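Local coordinates for protein esterase A (Caulobacter crescentus, PDB 5GKV) that probably hydrolyses ester substrates, as an esterase-type homologue of penicillin-binding proteins with the beta-lactamase fold, at residues Ala46-Glu50 / Gly51-Val55. Numbering follows the deposited sequence.
Sequences AFAIE and GEVVV
Strands 42-49 and 52-60 form a tight beta hairpin, with a type I' turn and a classic bulge, within the antiparallel sheet of this beta-lactamase-family fold. I49 and E52 close the turn with a reciprocal pair of hydrogen bonds: I49 N gives to E52 O at 2.9 Å, while E52 N reaches I49 O at 3.0 Å from well above the carbonyl plane. E50 and G51 make the corner, both with positive phi. Past the non-hydrogen-bonded pair A48 and V53, the bulge sets V54 and V55 together opposite F47. F47 O therefore accepts two N-H groups, V54 N at 2.7 Å in the carbonyl plane and V55 N at 3.1 Å on a nearly straight bond; F47 N returns to V55 O at 2.9 Å. The extra residue lets the V54 methyl CG2 reach F47 and I49, on the face that also carries V55. There F24 touches I49, V54 and V55, whereas on the other side A46 and V53 meet helix 270-281. A46 and A48 hydrogen-bond through their backbones to strand 356-362 at the other edge of strand 42-49. The F47 ring, swung beside its own carbonyl carbon by a chi1 of -171°, presents its edge to V54. One methyl serves both neighbours: V54 CG2 sits 4.0 Å from F47 CD2 and equally far from CD1 of I49, a side chain that crosses V54 at about a right angle.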
ATOM      1  N   ALA A  46     -14.855  -1.781  -3.495  1.00 13.03           N
ATOM      2  CA  ALA A  46     -15.038  -3.118  -4.035  1.00 13.65           C
ATOM      3  C   ALA A  46     -14.826  -4.135  -2.928  1.00 16.38           C
ATOM      4  O   ALA A  46     -13.910  -3.989  -2.112  1.00 16.94           O
ATOM      5  CB  ALA A  46     -14.076  -3.386  -5.207  1.00 12.59           C
ATOM      6  N   PHE A  47     -15.661  -5.176  -2.927  1.00 13.87           N
ATOM      7  CA  PHE A  47     -15.601  -6.235  -1.931  1.00 14.54           C
ATOM      8  C   PHE A  47     -15.674  -7.562  -2.663  1.00 18.14           C
ATOM      9  O   PHE A  47     -16.469  -7.716  -3.595  1.00 17.27           O
ATOM     10  CB  PHE A  47     -16.747  -6.087  -0.909  1.00 16.44           C
ATOM     11  CG  PHE A  47     -16.635  -7.002   0.268  1.00 15.41           C
ATOM     12  CD1 PHE A  47     -15.730  -6.731   1.287  1.00 15.25           C
ATOM     13  CD2 PHE A  47     -17.456  -8.115   0.379  1.00 19.60           C
ATOM     14  CE1 PHE A  47     -15.637  -7.567   2.391  1.00 18.45           C
ATOM     15  CE2 PHE A  47     -17.368  -8.959   1.485  1.00 20.05           C
ATOM     16  CZ  PHE A  47     -16.452  -8.687   2.483  1.00 17.88           C
ATOM     17  N   ALA A  48     -14.818  -8.507  -2.264  1.00 17.46           N
ATOM     18  CA  ALA A  48     -14.654  -9.752  -2.998  1.00 18.58           C
ATOM     19  C   ALA A  48     -14.751 -10.940  -2.051  1.00 20.36           C
ATOM     20  O   ALA A  48     -14.313 -10.882  -0.901  1.00 17.01           O
ATOM     21  CB  ALA A  48     -13.309  -9.799  -3.747  1.00 16.71           C
ATOM     22  N   ILE A  49     -15.331 -12.023  -2.561  1.00 20.87           N
ATOM     23  CA  ILE A  49     -15.462 -13.278  -1.834  1.00 22.87           C
ATOM     24  C   ILE A  49     -14.758 -14.330  -2.661  1.00 27.23           C
ATOM     25  O   ILE A  49     -15.111 -14.536  -3.827  1.00 23.55           O
ATOM     26  CB  ILE A  49     -16.932 -13.662  -1.599  1.00 24.72           C
ATOM     27  CG1 ILE A  49     -17.611 -12.636  -0.695  1.00 22.77           C
ATOM     28  CG2 ILE A  49     -17.018 -15.059  -0.987  1.00 26.55           C
ATOM     29  CD1 ILE A  49     -19.115 -12.836  -0.579  1.00 28.37           C
ATOM     30  N   GLU A  50     -13.750 -14.968  -2.072  1.00 26.24           N
ATOM     31  CA  GLU A  50     -12.927 -15.960  -2.757  1.00 27.79           C
ATOM     32  C   GLU A  50     -12.446 -15.436  -4.104  1.00 28.67           C
ATOM     33  O   GLU A  50     -12.531 -16.115  -5.129  1.00 31.00           O
ATOM     34  CB  GLU A  50     -13.683 -17.279  -2.893  1.00 33.53           C
ATOM     35  CG  GLU A  50     -14.137 -17.779  -1.529  1.00 35.86           C
ATOM     36  CD  GLU A  50     -14.936 -19.058  -1.581  1.00 45.38           C
ATOM     37  OE1 GLU A  50     -15.507 -19.371  -2.647  1.00 44.28           O
ATOM     38  OE2 GLU A  50     -14.991 -19.750  -0.543  1.00 51.66           O
ATOM     39  N   GLY A  51     -11.950 -14.197  -4.105  1.00 24.25           N
ATOM     40  CA  GLY A  51     -11.374 -13.597  -5.286  1.00 23.44           C
ATOM     41  C   GLY A  51     -12.356 -13.020  -6.282  1.00 28.73           C
ATOM     42  O   GLY A  51     -11.923 -12.383  -7.253  1.00 32.41           O
ATOM     43  N   GLU A  52     -13.657 -13.221  -6.078  1.00 23.71           N
ATOM     44  CA  GLU A  52     -14.704 -12.759  -6.978  1.00 24.45           C
ATOM     45  C   GLU A  52     -15.276 -11.453  -6.442  1.00 19.25           C
ATOM     46  O   GLU A  52     -15.827 -11.438  -5.340  1.00 21.37           O
ATOM     47  CB  GLU A  52     -15.812 -13.805  -7.044  1.00 25.66           C
ATOM     48  CG  GLU A  52     -15.328 -15.189  -7.449  1.00 41.78           C
ATOM     49  CD  GLU A  52     -16.292 -15.885  -8.392  1.00 53.61           C
ATOM     50  OE1 GLU A  52     -17.482 -15.478  -8.431  1.00 55.01           O
ATOM     51  OE2 GLU A  52     -15.863 -16.857  -9.048  1.00 55.58           O
ATOM     52  N   VAL A  53     -15.196 -10.379  -7.233  1.00 20.11           N
ATOM     53  CA  VAL A  53     -15.780  -9.104  -6.806  1.00 21.41           C
ATOM     54  C   VAL A  53     -17.299  -9.248  -6.739  1.00 18.54           C
ATOM     55  O   VAL A  53     -17.939  -9.611  -7.731  1.00 18.68           O
ATOM     56  CB  VAL A  53     -15.366  -7.972  -7.758  1.00 20.03           C
ATOM     57  CG1 VAL A  53     -16.134  -6.691  -7.431  1.00 23.90           C
ATOM     58  CG2 VAL A  53     -13.860  -7.728  -7.666  1.00 21.11           C
ATOM     59  N   VAL A  54     -17.886  -8.977  -5.568  1.00 16.44           N
ATOM     60  CA  VAL A  54     -19.336  -9.049  -5.419  1.00 17.03           C
ATOM     61  C   VAL A  54     -19.975  -7.677  -5.223  1.00 21.69           C
ATOM     62  O   VAL A  54     -21.137  -7.490  -5.609  1.00 20.91           O
ATOM     63  CB  VAL A  54     -19.754 -10.011  -4.284  1.00 21.94           C
ATOM     64  CG1 VAL A  54     -19.385 -11.446  -4.638  1.00 24.07           C
ATOM     65  CG2 VAL A  54     -19.128  -9.608  -2.955  1.00 20.46           C
ATOM     66  N   VAL A  55     -19.262  -6.715  -4.648  1.00 15.80           N
ATOM     67  CA  VAL A  55     -19.725  -5.335  -4.541  1.00 20.07           C
ATOM     68  C   VAL A  55     -18.711  -4.466  -5.261  1.00 17.07           C
ATOM     69  O   VAL A  55     -17.506  -4.613  -5.047  1.00 16.05           O
ATOM     70  CB  VAL A  55     -19.859  -4.877  -3.078  1.00 18.79           C
ATOM     71  CG1 VAL A  55     -20.312  -3.393  -3.008  1.00 20.18           C
ATOM     72  CG2 VAL A  55     -20.799  -5.795  -2.296  1.00 20.36           C
TER